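Local coordinates for penicillin-binding protein 2B (Streptococcus pneumoniae, PDB 2WAD) that probably forms the peptide cross-links between adjacent glycan strands of cell-wall peptidoglycan, as part of the elongation machinery, and binds penicillin, at residues L408-I413 and S444-V449. Residues are numbered along the deposited sequence; the frame is centred on the assembly and turned at random.
Sequences LTDQPI and SNAYVV. Unlike the reference sequence in segment 408-413: Pro-412 (reference Ser). Unlike the reference sequence in segment 444-449: Ala-446 (reference Thr), Val-448 (reference Met).
Strand 408-410 and the first turn of helix 445-455 pass with their axes 7.6 Å apart and their directions 136° from parallel, nearest where the CA atoms of Asp-410 and Ala-446 lie 5.2 Å apart. The methyl of Ala-446 points at the bend where the strand ends: its CB packs against Asp-410 CA and lies 3.4 Å from the carbonyl O of Gln-411. Next to this methyl, Ser-444 OG donates to Asp-410 OD2 over 2.8 Å, meeting the oxygen from above the carboxylate plane, 45° out of it. Ser-444 is also the N-cap: with OG anti to its backbone N (chi1 165°), the same hydroxyl accepts from Tyr-447 N at 3.1 Å. Asp-410 thus holds the capping hydroxyl as a second-shell residue, and Tyr-425 OH also bonds to its OD2; two hydroxyls on this buried oxygen would be expected to stabilise the carboxylate's charge. On one flank Leu-408 crosses Tyr-447 at about a right angle and sets Leu-408 CD1 over one face of the Tyr-447 ring in a CH-pi contact, 3.9 Å from its centroid and offset toward the rim at Tyr-447 CD1 and CE1, while the phenol OH bonds to Gln-406 O. On the other, Ile-413 and Val-449 slide past each other in opposite directions, CG2 of Ile-413 3.7 Å from CG1 of Val-449. The contact joins the small antiparallel sheet of 408-410 and 432-434 to helix 445-455 in the transpeptidase domain, with Ile-434 touching Asp-410, Ser-444 and Tyr-447. Helix 389-398 also adjoins helix 445-455: Asn-445 OD1 bonds to Lys-389 NZ, consistent with Ser-443 to Asn-445 being the SxN motif, Ser-444 its middle residue, beside the SxxK of Ser-386, the probable acyl-ester serine, whose side chain is about 9 Å from that of Ser-444.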
loop_
_atom_site.group_PDB
_atom_site.type_symbol
_atom_site.label_atom_id
_atom_site.label_comp_id
_atom_site.label_asym_id
_atom_site.label_seq_id
_atom_site.Cartn_x
_atom_site.Cartn_y
_atom_site.Cartn_z
ATOM N N LEU A 408 -18.865 36.185 -12.760
ATOM C CA LEU A 408 -17.647 36.925 -12.997
ATOM C C LEU A 408 -17.557 37.069 -14.514
ATOM O O LEU A 408 -18.326 36.446 -15.252
ATOM C CB LEU A 408 -16.421 36.172 -12.449
ATOM C CG LEU A 408 -16.225 35.924 -10.945
ATOM C CD1 LEU A 408 -14.919 35.162 -10.638
ATOM C CD2 LEU A 408 -16.230 37.197 -10.161
ATOM N N THR A 409 -16.626 37.886 -14.983
ATOM C CA THR A 409 -16.393 38.001 -16.409
ATOM C C THR A 409 -15.292 37.014 -16.790
ATOM O O THR A 409 -14.174 37.052 -16.261
ATOM C CB THR A 409 -15.959 39.436 -16.789
ATOM O OG1 THR A 409 -16.960 40.354 -16.337
ATOM C CG2 THR A 409 -15.765 39.591 -18.305
ATOM N N ASP A 410 -15.623 36.136 -17.726
ATOM C CA ASP A 410 -14.609 35.344 -18.400
ATOM C C ASP A 410 -13.923 36.264 -19.409
ATOM O O ASP A 410 -14.565 36.771 -20.332
ATOM C CB ASP A 410 -15.261 34.150 -19.100
ATOM C CG ASP A 410 -14.253 33.114 -19.526
ATOM O OD1 ASP A 410 -13.330 33.429 -20.309
ATOM O OD2 ASP A 410 -14.380 31.967 -19.050
ATOM N N GLN A 411 -12.626 36.481 -19.200
ATOM C CA GLN A 411 -11.774 37.331 -20.037
ATOM C C GLN A 411 -10.347 36.811 -19.872
ATOM O O GLN A 411 -10.051 36.108 -18.895
ATOM C CB GLN A 411 -11.846 38.786 -19.539
ATOM C CG GLN A 411 -11.572 38.875 -18.034
ATOM C CD GLN A 411 -11.883 40.235 -17.434
ATOM O OE1 GLN A 411 -11.606 41.258 -18.050
ATOM N NE2 GLN A 411 -12.465 40.250 -16.232
ATOM N N PRO A 412 -9.458 37.138 -20.821
ATOM C CA PRO A 412 -8.060 36.770 -20.599
ATOM C C PRO A 412 -7.584 37.487 -19.338
ATOM O O PRO A 412 -8.057 38.575 -19.059
ATOM C CB PRO A 412 -7.318 37.318 -21.825
ATOM C CG PRO A 412 -8.389 37.726 -22.829
ATOM C CD PRO A 412 -9.672 37.902 -22.063
ATOM N N ILE A 413 -6.662 36.893 -18.588
ATOM C CA ILE A 413 -6.231 37.479 -17.340
ATOM C C ILE A 413 -4.827 37.967 -17.600
ATOM O O ILE A 413 -3.969 37.187 -17.985
ATOM C CB ILE A 413 -6.162 36.446 -16.201
ATOM C CG1 ILE A 413 -7.522 35.781 -15.944
ATOM C CG2 ILE A 413 -5.473 37.038 -14.975
ATOM C CD1 ILE A 413 -8.698 36.711 -15.849
ATOM N N SER A 444 -13.597 27.048 -17.220
ATOM C CA SER A 444 -13.046 28.391 -17.336
ATOM C C SER A 444 -11.831 28.581 -16.437
ATOM O O SER A 444 -11.927 28.431 -15.211
ATOM C CB SER A 444 -14.119 29.408 -16.932
ATOM O OG SER A 444 -13.525 30.667 -16.701
ATOM N N ASN A 445 -10.693 28.929 -17.028
ATOM C CA ASN A 445 -9.570 29.401 -16.216
ATOM C C ASN A 445 -9.790 30.809 -15.635
ATOM O O ASN A 445 -9.278 31.106 -14.558
ATOM C CB ASN A 445 -8.251 29.378 -16.994
ATOM C CG ASN A 445 -7.660 27.981 -17.154
ATOM O OD1 ASN A 445 -7.954 27.043 -16.401
ATOM N ND2 ASN A 445 -6.773 27.850 -18.133
ATOM N N ALA A 446 -10.530 31.674 -16.330
ATOM C CA ALA A 446 -10.736 33.050 -15.858
ATOM C C ALA A 446 -11.407 33.068 -14.492
ATOM O O ALA A 446 -11.088 33.914 -13.645
ATOM C CB ALA A 446 -11.567 33.874 -16.833
ATOM N N TYR A 447 -12.356 32.158 -14.297
ATOM C CA TYR A 447 -13.132 32.162 -13.045
ATOM C C TYR A 447 -12.245 31.815 -11.830
ATOM O O TYR A 447 -12.359 32.460 -10.768
ATOM C CB TYR A 447 -14.315 31.191 -13.141
ATOM C CG TYR A 447 -15.385 31.396 -12.080
ATOM C CD1 TYR A 447 -16.445 32.259 -12.306
ATOM C CD2 TYR A 447 -15.322 30.750 -10.846
ATOM C CE1 TYR A 447 -17.421 32.473 -11.344
ATOM C CE2 TYR A 447 -16.287 30.968 -9.866
ATOM C CZ TYR A 447 -17.329 31.828 -10.133
ATOM O OH TYR A 447 -18.302 32.070 -9.196
ATOM N N VAL A 448 -11.361 30.819 -11.989
ATOM C CA VAL A 448 -10.572 30.309 -10.882
ATOM C C VAL A 448 -9.326 31.149 -10.617
ATOM O O VAL A 448 -8.838 31.179 -9.497
ATOM C CB VAL A 448 -10.153 28.823 -11.038
ATOM C CG1 VAL A 448 -11.352 27.885 -10.829
ATOM C CG2 VAL A 448 -9.440 28.566 -12.360
ATOM N N VAL A 449 -8.791 31.785 -11.652
ATOM C CA VAL A 449 -7.676 32.702 -11.506
ATOM C C VAL A 449 -8.120 33.998 -10.797
ATOM O O VAL A 449 -7.431 34.498 -9.907
ATOM C CB VAL A 449 -7.011 32.999 -12.868
ATOM C CG1 VAL A 449 -6.028 34.142 -12.729
ATOM C CG2 VAL A 449 -6.250 31.770 -13.364
#